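PDB 5L2P: arylesterase from Sulfolobus solfataricus, which hydrolyses aromatic esters such as phenyl acetate, organophosphates such as paraoxon, and p-nitrophenyl esters of fatty acids. Local coordinates for residues 7-10 and 11-14; 277-280 and 281-285. All blocks are in the same frame, centred on the assembly; numbering follows the deposited sequence.

Interaction 1: residues 7-10 and 11-14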
loop_
_atom_site.group_PDB
_atom_site.type_symbol
_atom_site.label_atom_id
_atom_site.label_comp_id
_atom_site.label_asym_id
_atom_site.label_seq_id
_atom_site.Cartn_x
_atom_site.Cartn_y
_atom_site.Cartn_z
ATOM N N VAL A 7 3.590 -20.230 -9.649
ATOM C CA VAL A 7 3.441 -19.059 -10.517
ATOM C C VAL A 7 4.806 -18.488 -10.887
ATOM O O VAL A 7 5.037 -18.094 -12.016
ATOM C CB VAL A 7 2.572 -17.979 -9.857
ATOM C CG1 VAL A 7 2.525 -16.702 -10.725
ATOM C CG2 VAL A 7 1.167 -18.525 -9.620
ATOM N N ARG A 8 5.700 -18.432 -9.914
ATOM C CA ARG A 8 7.057 -17.946 -10.143
ATOM C C ARG A 8 7.790 -18.832 -11.198
ATOM O O ARG A 8 8.453 -18.326 -12.083
ATOM C CB ARG A 8 7.819 -17.994 -8.834
ATOM C CG ARG A 8 9.174 -17.316 -8.828
ATOM C CD ARG A 8 9.848 -17.722 -7.528
ATOM N NE ARG A 8 11.100 -17.039 -7.193
ATOM C CZ ARG A 8 11.213 -15.965 -6.404
ATOM N NH1 ARG A 8 10.140 -15.356 -5.891
ATOM N NH2 ARG A 8 12.415 -15.465 -6.151
ATOM N N ASN A 9 7.660 -20.146 -11.065
ATOM C CA ASN A 9 8.226 -21.081 -11.995
ATOM C C ASN A 9 7.640 -20.902 -13.419
ATOM O O ASN A 9 8.374 -20.953 -14.426
ATOM C CB ASN A 9 8.016 -22.530 -11.481
ATOM C CG ASN A 9 8.852 -22.848 -10.247
ATOM O OD1 ASN A 9 9.599 -21.988 -9.749
ATOM N ND2 ASN A 9 8.745 -24.092 -9.755
ATOM N N PHE A 10 6.334 -20.665 -13.489
ATOM C CA PHE A 10 5.679 -20.386 -14.754
ATOM C C PHE A 10 6.282 -19.157 -15.453
ATOM O O PHE A 10 6.490 -19.159 -16.676
ATOM C CB PHE A 10 4.148 -20.232 -14.555
ATOM C CG PHE A 10 3.432 -19.673 -15.752
ATOM C CD1 PHE A 10 3.130 -20.483 -16.838
ATOM C CD2 PHE A 10 3.098 -18.323 -15.812
ATOM C CE1 PHE A 10 2.481 -19.968 -17.957
ATOM C CE2 PHE A 10 2.476 -17.787 -16.931
ATOM C CZ PHE A 10 2.164 -18.609 -18.008
ATOM N N LEU A 11 6.546 -18.104 -14.687
ATOM C CA LEU A 11 7.066 -16.849 -15.240
ATOM C C LEU A 11 8.453 -17.054 -15.806
ATOM O O LEU A 11 8.760 -16.533 -16.854
ATOM C CB LEU A 11 7.070 -15.736 -14.153
ATOM C CG LEU A 11 5.687 -15.245 -13.698
ATOM C CD1 LEU A 11 5.814 -14.346 -12.506
ATOM C CD2 LEU A 11 4.973 -14.508 -14.812
ATOM N N GLN A 12 9.284 -17.822 -15.116
ATOM C CA GLN A 12 10.629 -18.171 -15.610
ATOM C C GLN A 12 10.565 -18.873 -16.970
ATOM O O GLN A 12 11.303 -18.515 -17.892
ATOM C CB GLN A 12 11.380 -19.046 -14.607
ATOM C CG GLN A 12 11.756 -18.268 -13.353
ATOM C CD GLN A 12 12.112 -19.134 -12.145
ATOM O OE1 GLN A 12 12.148 -20.366 -12.216
ATOM N NE2 GLN A 12 12.358 -18.475 -11.009
ATOM N N VAL A 13 9.685 -19.848 -17.094
ATOM C CA VAL A 13 9.529 -20.599 -18.330
ATOM C C VAL A 13 8.928 -19.698 -19.421
ATOM O O VAL A 13 9.338 -19.774 -20.589
ATOM C CB VAL A 13 8.647 -21.863 -18.123
ATOM C CG1 VAL A 13 8.262 -22.497 -19.446
ATOM C CG2 VAL A 13 9.344 -22.856 -17.224
ATOM N N TYR A 14 7.971 -18.860 -19.042
ATOM C CA TYR A 14 7.273 -18.031 -20.025
ATOM C C TYR A 14 8.206 -17.061 -20.742
ATOM O O TYR A 14 8.151 -16.900 -21.964
ATOM C CB TYR A 14 6.167 -17.245 -19.356
ATOM C CG TYR A 14 5.488 -16.196 -20.239
ATOM C CD1 TYR A 14 4.605 -16.554 -21.279
ATOM C CD2 TYR A 14 5.692 -14.847 -19.992
ATOM C CE1 TYR A 14 3.971 -15.592 -22.037
ATOM C CE2 TYR A 14 5.046 -13.868 -20.730
ATOM C CZ TYR A 14 4.202 -14.236 -21.754
ATOM O OH TYR A 14 3.559 -13.232 -22.467
#

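Interaction 2: residues 277-280 and 281-285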
loop_
_atom_site.group_PDB
_atom_site.type_symbol
_atom_site.label_atom_id
_atom_site.label_comp_id
_atom_site.label_asym_id
_atom_site.label_seq_id
_atom_site.Cartn_x
_atom_site.Cartn_y
_atom_site.Cartn_z
ATOM N N ASN A 277 -4.445 -13.022 -3.333
ATOM C CA ASN A 277 -3.051 -12.743 -3.081
ATOM C C ASN A 277 -2.084 -13.778 -3.717
ATOM O O ASN A 277 -2.444 -14.904 -3.981
ATOM C CB ASN A 277 -2.804 -12.613 -1.577
ATOM C CG ASN A 277 -3.591 -11.429 -0.915
ATOM O OD1 ASN A 277 -3.751 -10.346 -1.480
ATOM N ND2 ASN A 277 -4.084 -11.664 0.291
ATOM N N GLY A 278 -0.841 -13.353 -3.946
ATOM C CA GLY A 278 0.226 -14.204 -4.428
ATOM C C GLY A 278 0.054 -14.679 -5.855
ATOM O O GLY A 278 0.703 -15.634 -6.287
ATOM N N ASN A 279 -0.783 -13.961 -6.597
ATOM C CA ASN A 279 -1.132 -14.298 -7.948
ATOM C C ASN A 279 -1.027 -13.150 -8.879
ATOM O O ASN A 279 -1.146 -12.007 -8.473
ATOM C CB ASN A 279 -2.521 -14.891 -8.033
ATOM C CG ASN A 279 -2.542 -16.374 -7.666
ATOM O OD1 ASN A 279 -2.488 -17.270 -8.536
ATOM N ND2 ASN A 279 -2.522 -16.632 -6.387
ATOM N N VAL A 280 -0.726 -13.488 -10.132
ATOM C CA VAL A 280 -0.568 -12.502 -11.173
ATOM C C VAL A 280 -1.866 -12.427 -11.952
ATOM O O VAL A 280 -2.834 -13.078 -11.617
ATOM C CB VAL A 280 0.653 -12.811 -12.075
ATOM C CG1 VAL A 280 1.929 -12.813 -11.232
ATOM C CG2 VAL A 280 0.465 -14.103 -12.869
ATOM N N HIS A 281 -1.886 -11.595 -12.970
ATOM C CA HIS A 281 -3.082 -11.383 -13.767
ATOM C C HIS A 281 -3.681 -12.688 -14.280
ATOM O O HIS A 281 -2.987 -13.539 -14.840
ATOM C CB HIS A 281 -2.739 -10.472 -14.932
ATOM C CG HIS A 281 -3.868 -10.239 -15.875
ATOM N ND1 HIS A 281 -4.933 -9.413 -15.585
ATOM C CD2 HIS A 281 -4.095 -10.720 -17.119
ATOM C CE1 HIS A 281 -5.762 -9.389 -16.611
ATOM N NE2 HIS A 281 -5.285 -10.186 -17.550
ATOM N N ALA A 282 -4.982 -12.830 -14.055
ATOM C CA ALA A 282 -5.760 -14.005 -14.531
ATOM C C ALA A 282 -5.356 -15.343 -13.881
ATOM O O ALA A 282 -5.785 -16.370 -14.308
ATOM C CB ALA A 282 -5.721 -14.067 -16.034
ATOM N N PHE A 283 -4.562 -15.293 -12.823
ATOM C CA PHE A 283 -4.148 -16.475 -12.069
ATOM C C PHE A 283 -3.321 -17.443 -12.911
ATOM O O PHE A 283 -3.314 -18.632 -12.685
ATOM C CB PHE A 283 -5.356 -17.146 -11.401
ATOM C CG PHE A 283 -6.370 -16.151 -10.870
ATOM C CD1 PHE A 283 -6.051 -15.265 -9.864
ATOM C CD2 PHE A 283 -7.638 -16.064 -11.432
ATOM C CE1 PHE A 283 -6.964 -14.329 -9.399
ATOM C CE2 PHE A 283 -8.557 -15.126 -10.983
ATOM C CZ PHE A 283 -8.215 -14.256 -9.960
ATOM N N LEU A 284 -2.575 -16.892 -13.863
ATOM C CA LEU A 284 -1.711 -17.664 -14.729
ATOM C C LEU A 284 -0.570 -18.304 -13.974
ATOM O O LEU A 284 0.029 -17.689 -13.087
ATOM C CB LEU A 284 -1.199 -16.774 -15.854
ATOM C CG LEU A 284 -2.317 -16.639 -16.902
ATOM C CD1 LEU A 284 -2.291 -15.271 -17.578
ATOM C CD2 LEU A 284 -2.281 -17.779 -17.940
ATOM N N GLY A 285 -0.248 -19.539 -14.363
ATOM C CA GLY A 285 0.758 -20.329 -13.666
ATOM C C GLY A 285 0.229 -21.045 -12.423
ATOM O O GLY A 285 1.016 -21.688 -11.714
#

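Interaction 1: residues 7-10 and 11-14
Val7 and Leu11 meet one turn apart on helix 5-17, joined through backbone and side chain alike. The carbonyl O of Val7 accepts the N-H of Leu11, N to O 3.1 Å, and CG1 of Val7 lies 4.4 Å from CD1 of Leu11, a loose apolar contact. Leu11 places CG beside its own backbone N (chi1 -69°), which brings CG close to the carbonyl O of Val7. Val7 also packs on Asn279 and Val280, so this side of the helix is turned toward the protein interior.

Arg8 bonds through its carbonyl O to the amide N of Gln12, 3.2 Å away. Its side chain runs out extended, and contact with Gln12 is made by the aliphatic part: CG of Arg8 stands 4.0 Å from NE2 of Gln12, with the guanidinium and amide planes 81° apart. Asn9 repeats the backbone bond to Val13 N, while its side chain lies alongside that of Gln12, both pointing the same way. The amide planes are 31° apart, and the nearest atoms are OD1 of Asn9 and OE1 of Gln12 at 3.9 Å, two acceptors with no hydrogen to share.

Phe10 ends the segment with a bond from Tyr14 N to its carbonyl O at 2.8 Å. One face of its ring receives CB of Tyr14, 4.4 Å from CZ, and the Tyr14 ring continues onward to meet that of Phe203. The chemistry is that of an amphipathic helix: regular i to i+4 backbone bonds hold the turns together, the polar side chains of Arg8, Asn9 and Gln12 are exposed, and Val7, Leu11 and Tyr14 are buried.

Interaction 2: residues 277-280 and 281-285
The backbone bond of this contact runs from the amide N of Phe283 to the carbonyl O of Val280, 3.1 Å long, and closes a type II beta turn with His281 and Ala282 as its two central residues. Its N-H...O angle is 155°, but the donor sits above the carbonyl plane. A second polar tie holds Asn279: ND2 donates to the carbonyl O of Asn277 at 3.0 Å, with the acceptor almost in the amide plane, which fixes the rotation of the carboxamide.

The remaining contacts are van der Waals. CB of Asn279 meets the edge of the Phe283 ring, in its plane, 4.0 Å from CD1; the amide and ring planes are 70° apart. OD1 of Asn279 lies beside the Phe283 backbone, 4.0 Å from CA. An alanine in place of Asn279 would probably leave the Asn277 carbonyl without this donor and the CA of Phe283 without the neighbouring OD1. Val280 lodges CG2 between its backbone N and carbonyl carbon, from where it reaches the O of Leu284 at 3.6 Å and packs loosely on CB of that residue.

The methyl of Ala282 lies over one face of the His281 ring, offset toward the rim. ND1 of His281 is hydrogen-bonded to Asp251 and its NE2 to Ser156, an arrangement characteristic of the Ser-His-Asp catalytic triad, with the histidine on a loop after the last strand of the alpha/beta-hydrolase sheet.

Interactions 1 and 2 touch directly, their centres about 11 Å apart, although one belongs to the N-terminal helix and the other to the loop carrying His281, the inferred active-site histidine. CG of Phe10 lies 3.5 Å from CA of Gly285, and CG1 of Val7 packs against CG2 of Val280 at 3.9 Å and against O of Leu284 at 3.6 Å. Residues 7-14 thus border the residues flanking His281 without reaching the triad: the side chains of Leu11 and His281 are about 9 Å apart, those of Val7 and Asp251 about 10 Å. By contrast, interaction 2 supplies one member of the triad, His281, whose side chain is about 3 Å from those of both Ser156 and Asp251.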